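Local coordinates for esterase D (Lactobacillus rhamnosus, PDB 3E1G), which probably hydrolyses carboxylic ester bonds as an alpha/beta-hydrolase with a serine nucleophile, at residues V26-Y31 against V95-L100; G99-G104 against A224-T229. All coordinates share one frame; numbering follows the deposited sequence.

After the short edge strand 16-18, the chain runs along strand 23-28 into the loop of Tyr31. It then passes through helix 39-47, strand 51-54 and helices 66-71 and 74-89 before contact 1 closes a 63-residue excursion by laying strand 94-100 parallel to strand 23-28. Contact 2 starts where contact 1 ends, sharing Gly99 and Leu100, and turns through Ser101 into helix 102-113. It closes a second, 119-residue excursion at 224-229, the loop between strand 216-221 and helix 234-247. The closures follow one another, neither nested nor crossed. Their centres lie about 9 Å apart, and both touch the diethyl phosphonate, joining the central sheet, the turn at Ser101 and the loop of His226.

Contact 1 of 2, residues V26-Y31 against V95-L100. With DEP (diethyl phosphonate), chain B.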
ATOM      1  N   VAL A  26      -7.855  -3.337  -6.950  1.00 33.23           N
ATOM      2  CA  VAL A  26      -7.848  -2.337  -5.896  1.00 33.10           C
ATOM      3  C   VAL A  26      -6.387  -2.013  -5.514  1.00 32.87           C
ATOM      4  O   VAL A  26      -5.569  -2.931  -5.364  1.00 32.72           O
ATOM      5  CB  VAL A  26      -8.636  -2.851  -4.613  1.00 33.21           C
ATOM      6  CG1 VAL A  26      -8.371  -1.954  -3.418  1.00 33.16           C
ATOM      7  CG2 VAL A  26     -10.160  -2.910  -4.910  1.00 33.31           C
ATOM      8  N   LEU A  27      -6.028  -0.716  -5.577  1.00 32.63           N
ATOM      9  CA  LEU A  27      -4.634  -0.273  -5.285  1.00 32.51           C
ATOM     10  C   LEU A  27      -4.637   0.661  -4.092  1.00 32.42           C
ATOM     11  O   LEU A  27      -5.490   1.533  -3.999  1.00 32.34           O
ATOM     12  CB  LEU A  27      -3.999   0.435  -6.512  1.00 32.39           C
ATOM     13  CG  LEU A  27      -3.834  -0.401  -7.808  1.00 32.07           C
ATOM     14  CD1 LEU A  27      -3.336   0.531  -9.002  1.00 31.61           C
ATOM     15  CD2 LEU A  27      -2.891  -1.557  -7.600  1.00 31.05           C
ATOM     16  N   LEU A  28      -3.949   0.226  -3.046  1.00 32.38           N
ATOM     17  CA  LEU A  28      -4.001   0.914  -1.739  1.00 32.36           C
ATOM     18  C   LEU A  28      -2.700   1.599  -1.494  1.00 32.39           C
ATOM     19  O   LEU A  28      -1.663   0.977  -1.510  1.00 32.39           O
ATOM     20  CB  LEU A  28      -4.304  -0.093  -0.583  1.00 32.16           C
ATOM     21  CG  LEU A  28      -5.632  -0.948  -0.691  1.00 32.02           C
ATOM     22  CD1 LEU A  28      -5.735  -1.933   0.472  1.00 31.82           C
ATOM     23  CD2 LEU A  28      -6.944  -0.042  -0.767  1.00 31.32           C
ATOM     24  N   HIS A  29      -2.770   2.877  -1.158  1.00 32.52           N
ATOM     25  CA  HIS A  29      -1.624   3.735  -1.196  1.00 32.71           C
ATOM     26  C   HIS A  29      -0.854   3.741   0.172  1.00 32.80           C
ATOM     27  O   HIS A  29      -1.159   2.974   1.061  1.00 32.85           O
ATOM     28  CB  HIS A  29      -2.056   5.171  -1.610  1.00 32.70           C
ATOM     29  CG  HIS A  29      -2.930   5.870  -0.603  1.00 32.62           C
ATOM     30  ND1 HIS A  29      -2.419   6.430   0.557  1.00 32.97           N
ATOM     31  CD2 HIS A  29      -4.212   6.315  -0.695  1.00 32.71           C
ATOM     32  CE1 HIS A  29      -3.326   7.224   1.098  1.00 32.76           C
ATOM     33  NE2 HIS A  29      -4.443   7.121   0.398  1.00 32.54           N
ATOM     34  N   ALA A  30       0.252   4.470   0.208  1.00 33.12           N
ATOM     35  CA  ALA A  30       1.200   4.437   1.353  1.00 33.33           C
ATOM     36  C   ALA A  30       0.836   5.464   2.404  1.00 33.63           C
ATOM     37  O   ALA A  30      -0.018   6.351   2.179  1.00 33.58           O
ATOM     38  CB  ALA A  30       2.653   4.680   0.863  1.00 33.17           C
ATOM     39  N   TYR A  31       1.420   5.275   3.600  1.00 34.05           N
ATOM     40  CA  TYR A  31       1.310   6.209   4.696  1.00 34.09           C
ATOM     41  C   TYR A  31       2.034   7.550   4.349  1.00 34.21           C
ATOM     42  O   TYR A  31       3.136   7.552   3.855  1.00 34.07           O
ATOM     43  CB  TYR A  31       1.929   5.562   5.959  1.00 34.48           C
ATOM     44  CG  TYR A  31       1.861   6.387   7.220  1.00 34.43           C
ATOM     45  CD1 TYR A  31       0.650   6.642   7.855  1.00 34.74           C
ATOM     46  CD2 TYR A  31       3.066   6.839   7.854  1.00 35.33           C
ATOM     47  CE1 TYR A  31       0.615   7.404   9.085  1.00 34.73           C
ATOM     48  CE2 TYR A  31       3.046   7.431   9.119  1.00 34.92           C
ATOM     49  CZ  TYR A  31       1.838   7.705   9.735  1.00 34.91           C
ATOM     50  OH  TYR A  31       1.868   8.402  10.919  1.00 34.99           O
ATOM     51  N   VAL A  95     -11.115 -10.038  -8.983  1.00 36.20           N
ATOM     52  CA  VAL A  95     -10.592  -8.870  -8.315  1.00 36.10           C
ATOM     53  C   VAL A  95      -9.228  -9.186  -7.648  1.00 35.98           C
ATOM     54  O   VAL A  95      -9.061 -10.240  -6.996  1.00 35.71           O
ATOM     55  CB  VAL A  95     -11.563  -8.367  -7.203  1.00 36.12           C
ATOM     56  CG1 VAL A  95     -10.821  -7.366  -6.259  1.00 36.17           C
ATOM     57  CG2 VAL A  95     -12.853  -7.689  -7.836  1.00 35.96           C
ATOM     58  N   PHE A  96      -8.241  -8.335  -7.939  1.00 35.85           N
ATOM     59  CA  PHE A  96      -6.941  -8.380  -7.295  1.00 35.74           C
ATOM     60  C   PHE A  96      -6.813  -7.196  -6.373  1.00 35.66           C
ATOM     61  O   PHE A  96      -7.446  -6.141  -6.587  1.00 35.59           O
ATOM     62  CB  PHE A  96      -5.818  -8.343  -8.347  1.00 35.73           C
ATOM     63  CG  PHE A  96      -5.810  -9.531  -9.277  1.00 35.80           C
ATOM     64  CD1 PHE A  96      -4.870 -10.572  -9.111  1.00 36.05           C
ATOM     65  CD2 PHE A  96      -6.795  -9.692 -10.205  1.00 35.86           C
ATOM     66  CE1 PHE A  96      -4.849 -11.663  -9.970  1.00 36.01           C
ATOM     67  CE2 PHE A  96      -6.756 -10.764 -11.082  1.00 36.12           C
ATOM     68  CZ  PHE A  96      -5.746 -11.752 -10.956  1.00 35.90           C
ATOM     69  N   VAL A  97      -6.014  -7.357  -5.339  1.00 35.57           N
ATOM     70  CA  VAL A  97      -5.792  -6.294  -4.355  1.00 35.53           C
ATOM     71  C   VAL A  97      -4.302  -6.177  -4.065  1.00 35.44           C
ATOM     72  O   VAL A  97      -3.691  -7.115  -3.603  1.00 35.37           O
ATOM     73  CB  VAL A  97      -6.523  -6.588  -2.990  1.00 35.50           C
ATOM     74  CG1 VAL A  97      -6.388  -5.359  -2.032  1.00 35.28           C
ATOM     75  CG2 VAL A  97      -7.990  -6.936  -3.218  1.00 35.64           C
ATOM     76  N   PHE A  98      -3.743  -4.999  -4.346  1.00 35.50           N
ATOM     77  CA  PHE A  98      -2.325  -4.702  -4.094  1.00 35.56           C
ATOM     78  C   PHE A  98      -2.191  -3.412  -3.267  1.00 35.52           C
ATOM     79  O   PHE A  98      -3.013  -2.510  -3.370  1.00 35.66           O
ATOM     80  CB  PHE A  98      -1.578  -4.533  -5.432  1.00 35.54           C
ATOM     81  CG  PHE A  98      -1.687  -5.751  -6.359  1.00 35.64           C
ATOM     82  CD1 PHE A  98      -0.867  -6.835  -6.194  1.00 35.37           C
ATOM     83  CD2 PHE A  98      -2.503  -5.719  -7.463  1.00 35.60           C
ATOM     84  CE1 PHE A  98      -0.844  -7.844  -7.134  1.00 35.40           C
ATOM     85  CE2 PHE A  98      -2.574  -6.830  -8.339  1.00 35.38           C
ATOM     86  CZ  PHE A  98      -1.761  -7.850  -8.172  1.00 35.33           C
ATOM     87  N   GLY A  99      -1.129  -3.327  -2.486  1.00 35.54           N
ATOM     88  CA  GLY A  99      -0.886  -2.172  -1.662  1.00 35.71           C
ATOM     89  C   GLY A  99       0.591  -1.840  -1.499  1.00 35.71           C
ATOM     90  O   GLY A  99       1.443  -2.721  -1.516  1.00 35.53           O
ATOM     91  N   LEU A 100       0.875  -0.527  -1.488  1.00 35.96           N
ATOM     92  CA  LEU A 100       2.237   0.038  -1.242  1.00 36.02           C
ATOM     93  C   LEU A 100       2.373   0.297   0.239  1.00 36.09           C
ATOM     94  O   LEU A 100       1.525   0.997   0.840  1.00 36.08           O
ATOM     95  CB  LEU A 100       2.348   1.386  -1.996  1.00 36.06           C
ATOM     96  CG  LEU A 100       3.657   2.024  -2.470  1.00 36.21           C
ATOM     97  CD1 LEU A 100       3.495   3.576  -2.509  1.00 36.08           C
ATOM     98  CD2 LEU A 100       4.828   1.641  -1.720  1.00 36.96           C
TER
HETATM   99  C1  DEP B 245       4.482   1.188   6.426  1.00 43.22           C
HETATM  100  C2  DEP B 245       3.901   1.322   7.836  1.00 43.58           C
HETATM  101  C3  DEP B 245       5.854   5.084   3.559  1.00 43.41           C
HETATM  102  C4  DEP B 245       6.058   6.229   4.532  1.00 43.86           C
HETATM  103  O1  DEP B 245       4.833   2.499   5.934  1.00 42.90           O
HETATM  104  O2  DEP B 245       5.969   3.842   4.266  1.00 43.34           O
HETATM  105  O3  DEP B 245       3.326   3.560   4.067  1.00 41.12           O
HETATM  106  P   DEP B 245       4.709   2.856   4.407  1.00 41.47           P
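Val26, Leu27 and Leu28 pair with Val97, Phe98 and Gly99 as parallel neighbours in the central sheet of an alpha/beta-hydrolase fold, their segment axes 4.7 Å apart and inclined by 15°. Four backbone hydrogen bonds fix this register: Phe96 O accepts from Val26 N, Val26 O from Phe98 N, Phe98 O from Leu28 N and Leu28 O from Leu100 N. On one face Val26 and Val97 stand next to each other with like orientation, their CG1 methyls 4.2 Å apart; Leu28 CD1 adds a third bump at 4.3 Å from Val97 CG1. Beside this row Gly99 has only its backbone, and Leu28 CB lies 4.1 Å from Gly99 CA. Helix 74-89 covers this face through Met88 and Ser81. On the other face Leu27 slants across Phe98. With Leu27 CG anti to the carbonyl carbon (chi1 -62°), CD1 continues the extended chain and the side branch CD2 turns to Phe98 CB at 3.9 Å; helix 234-247 packs on the Phe98 ring. Beyond the last strand bond Ala30 CB fits against Leu100 CD1 at 3.6 Å. His29 ND1 donates a hydrogen bond to Ala30 O, which lies close to the plane of the ring. In this loop the backbone reaches what is probably the oxyanion hole: Tyr31 N donates to O3 of the diethyl phosphonate across 2.6 Å.

Contact 2 of 2, residues G99-G104 against A224-T229; sequences GLSLGG and AKHVIT. With DEP (diethyl phosphonate), chain B.
Ser101 OG and His226 CG are each anti to their own backbone N (chi1 -159° and 177°), which sends the serine oxygen and the imidazole toward each other. Ser101 can project this way because it sits on a strained turn, with a positive phi of 48°, between strand 94-100 and helix 102-113: the nucleophile elbow of the GxSxG pattern. A CB on Gly99 would clash with Gly103 O, so closely do strand and helix approach here. Ser101 OG lies at the edge of the His226 ring, near its plane, 3.4 Å from NE2. Leu100 packs beside the imidazole: CD2 approaches NE2 obliquely at 4.0 Å. Leu100 CD1 meets Val227 CG1 at 3.8 Å; it also lies 3.7 Å from Thr229 OG1, which is hydrogen-bonded to Asp37 O. The other ring nitrogen of His226, ND1, is hydrogen-bonded to Asp195 OD2, completing the predicted charge-relay triad. Replacing His226 by an alanine would probably leave Asp195 OD2 without its ND1 mate and Ser101 OG without the NE2 beside it, and open a gap next to Leu100 CD2. Ser101 OG is bonded covalently to the phosphorus of the diethyl phosphonate at 1.6 Å, and Leu102 N donates to its O3 at 2.9 Å. This adduct shows that Ser101 can attack phosphorus, consistent with its predicted role as nucleophile, and the helix-start amide probably steadies the oxyanion in ester cleavage.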
ATOM      1  N   GLY A  99      -1.129  -3.327  -2.486  1.00 35.54           N
ATOM      2  CA  GLY A  99      -0.886  -2.172  -1.662  1.00 35.71           C
ATOM      3  C   GLY A  99       0.591  -1.840  -1.499  1.00 35.71           C
ATOM      4  O   GLY A  99       1.443  -2.721  -1.516  1.00 35.53           O
ATOM      5  N   LEU A 100       0.875  -0.527  -1.488  1.00 35.96           N
ATOM      6  CA  LEU A 100       2.237   0.038  -1.242  1.00 36.02           C
ATOM      7  C   LEU A 100       2.373   0.297   0.239  1.00 36.09           C
ATOM      8  O   LEU A 100       1.525   0.997   0.840  1.00 36.08           O
ATOM      9  CB  LEU A 100       2.348   1.386  -1.996  1.00 36.06           C
ATOM     10  CG  LEU A 100       3.657   2.024  -2.470  1.00 36.21           C
ATOM     11  CD1 LEU A 100       3.495   3.576  -2.509  1.00 36.08           C
ATOM     12  CD2 LEU A 100       4.828   1.641  -1.720  1.00 36.96           C
ATOM     13  N   SER A 101       3.427  -0.244   0.841  1.00 36.28           N
ATOM     14  CA  SER A 101       3.757   0.029   2.256  1.00 36.35           C
ATOM     15  C   SER A 101       2.521  -0.128   3.184  1.00 36.23           C
ATOM     16  O   SER A 101       2.001  -1.188   3.316  1.00 36.19           O
ATOM     17  CB  SER A 101       4.385   1.405   2.373  1.00 36.62           C
ATOM     18  OG  SER A 101       5.137   1.537   3.576  1.00 37.81           O
ATOM     19  N   LEU A 102       2.008   0.958   3.717  1.00 36.19           N
ATOM     20  CA  LEU A 102       0.789   0.894   4.599  1.00 36.20           C
ATOM     21  C   LEU A 102      -0.354   0.110   3.929  1.00 36.28           C
ATOM     22  O   LEU A 102      -0.975  -0.793   4.545  1.00 36.20           O
ATOM     23  CB  LEU A 102       0.305   2.300   4.935  1.00 36.12           C
ATOM     24  CG  LEU A 102      -0.985   2.398   5.774  1.00 36.09           C
ATOM     25  CD1 LEU A 102      -0.753   1.913   7.251  1.00 35.80           C
ATOM     26  CD2 LEU A 102      -1.573   3.899   5.734  1.00 36.13           C
ATOM     27  N   GLY A 103      -0.618   0.447   2.665  1.00 36.32           N
ATOM     28  CA  GLY A 103      -1.662  -0.201   1.896  1.00 36.33           C
ATOM     29  C   GLY A 103      -1.445  -1.707   1.765  1.00 36.33           C
ATOM     30  O   GLY A 103      -2.383  -2.441   1.640  1.00 36.37           O
ATOM     31  N   GLY A 104      -0.167  -2.136   1.732  1.00 36.44           N
ATOM     32  CA  GLY A 104       0.168  -3.567   1.618  1.00 36.46           C
ATOM     33  C   GLY A 104      -0.332  -4.405   2.809  1.00 36.57           C
ATOM     34  O   GLY A 104      -0.748  -5.547   2.646  1.00 36.42           O
ATOM     35  N   ALA A 224      16.324   0.433  -6.570  1.00 45.33           N
ATOM     36  CA  ALA A 224      15.190   1.311  -6.426  1.00 45.06           C
ATOM     37  C   ALA A 224      15.032   1.695  -4.981  1.00 44.88           C
ATOM     38  O   ALA A 224      15.063   0.833  -4.076  1.00 44.92           O
ATOM     39  CB  ALA A 224      13.941   0.644  -6.931  1.00 44.96           C
ATOM     40  N   LYS A 225      14.649   2.927  -4.771  1.00 44.63           N
ATOM     41  CA  LYS A 225      14.187   3.349  -3.510  1.00 44.40           C
ATOM     42  C   LYS A 225      12.708   2.885  -3.276  1.00 43.96           C
ATOM     43  O   LYS A 225      12.152   2.078  -4.054  1.00 43.80           O
ATOM     44  CB  LYS A 225      14.323   4.852  -3.411  1.00 44.55           C
ATOM     45  CG  LYS A 225      15.793   5.355  -3.547  1.00 44.97           C
ATOM     46  N   HIS A 226      12.147   3.307  -2.151  1.00 43.58           N
ATOM     47  CA  HIS A 226      10.920   2.669  -1.553  1.00 43.25           C
ATOM     48  C   HIS A 226       9.698   2.658  -2.536  1.00 42.84           C
ATOM     49  O   HIS A 226       9.055   1.635  -2.718  1.00 42.52           O
ATOM     50  CB  HIS A 226      10.546   3.408  -0.289  1.00 43.18           C
ATOM     51  CG  HIS A 226       9.302   2.911   0.356  1.00 43.33           C
ATOM     52  ND1 HIS A 226       9.205   1.652   0.909  1.00 43.09           N
ATOM     53  CD2 HIS A 226       8.133   3.534   0.632  1.00 43.20           C
ATOM     54  CE1 HIS A 226       8.016   1.510   1.458  1.00 43.26           C
ATOM     55  NE2 HIS A 226       7.331   2.626   1.266  1.00 43.34           N
ATOM     56  N   VAL A 227       9.330   3.841  -3.038  1.00 42.57           N
ATOM     57  CA  VAL A 227       8.091   3.997  -3.791  1.00 42.44           C
ATOM     58  C   VAL A 227       8.273   3.508  -5.216  1.00 42.20           C
ATOM     59  O   VAL A 227       8.225   4.266  -6.162  1.00 42.16           O
ATOM     60  CB  VAL A 227       7.557   5.469  -3.757  1.00 42.46           C
ATOM     61  CG1 VAL A 227       6.137   5.535  -4.348  1.00 42.40           C
ATOM     62  CG2 VAL A 227       7.556   6.014  -2.303  1.00 42.27           C
ATOM     63  N   ILE A 228       8.290   2.189  -5.354  1.00 42.06           N
ATOM     64  CA  ILE A 228       8.647   1.570  -6.567  1.00 41.91           C
ATOM     65  C   ILE A 228       7.492   1.683  -7.601  1.00 41.83           C
ATOM     66  O   ILE A 228       7.641   1.267  -8.770  1.00 41.89           O
ATOM     67  CB  ILE A 228       9.007   0.055  -6.344  1.00 41.87           C
ATOM     68  CG1 ILE A 228       7.961  -0.645  -5.448  1.00 41.79           C
ATOM     69  CG2 ILE A 228      10.385  -0.092  -5.728  1.00 41.91           C
ATOM     70  CD1 ILE A 228       7.987  -2.215  -5.568  1.00 41.77           C
ATOM     71  N   THR A 229       6.348   2.196  -7.162  1.00 41.64           N
ATOM     72  CA  THR A 229       5.230   2.439  -8.060  1.00 41.62           C
ATOM     73  C   THR A 229       5.446   3.731  -8.881  1.00 41.55           C
ATOM     74  O   THR A 229       4.794   3.955  -9.893  1.00 41.39           O
ATOM     75  CB  THR A 229       3.891   2.521  -7.292  1.00 41.56           C
ATOM     76  OG1 THR A 229       4.006   3.444  -6.199  1.00 41.78           O
ATOM     77  CG2 THR A 229       3.505   1.169  -6.756  1.00 41.44           C
TER
HETATM   78  C1  DEP B 245       4.482   1.188   6.426  1.00 43.22           C
HETATM   79  C2  DEP B 245       3.901   1.322   7.836  1.00 43.58           C
HETATM   80  C3  DEP B 245       5.854   5.084   3.559  1.00 43.41           C
HETATM   81  C4  DEP B 245       6.058   6.229   4.532  1.00 43.86           C
HETATM   82  O1  DEP B 245       4.833   2.499   5.934  1.00 42.90           O
HETATM   83  O2  DEP B 245       5.969   3.842   4.266  1.00 43.34           O
HETATM   84  O3  DEP B 245       3.326   3.560   4.067  1.00 41.12           O
HETATM   85  P   DEP B 245       4.709   2.856   4.407  1.00 41.47           P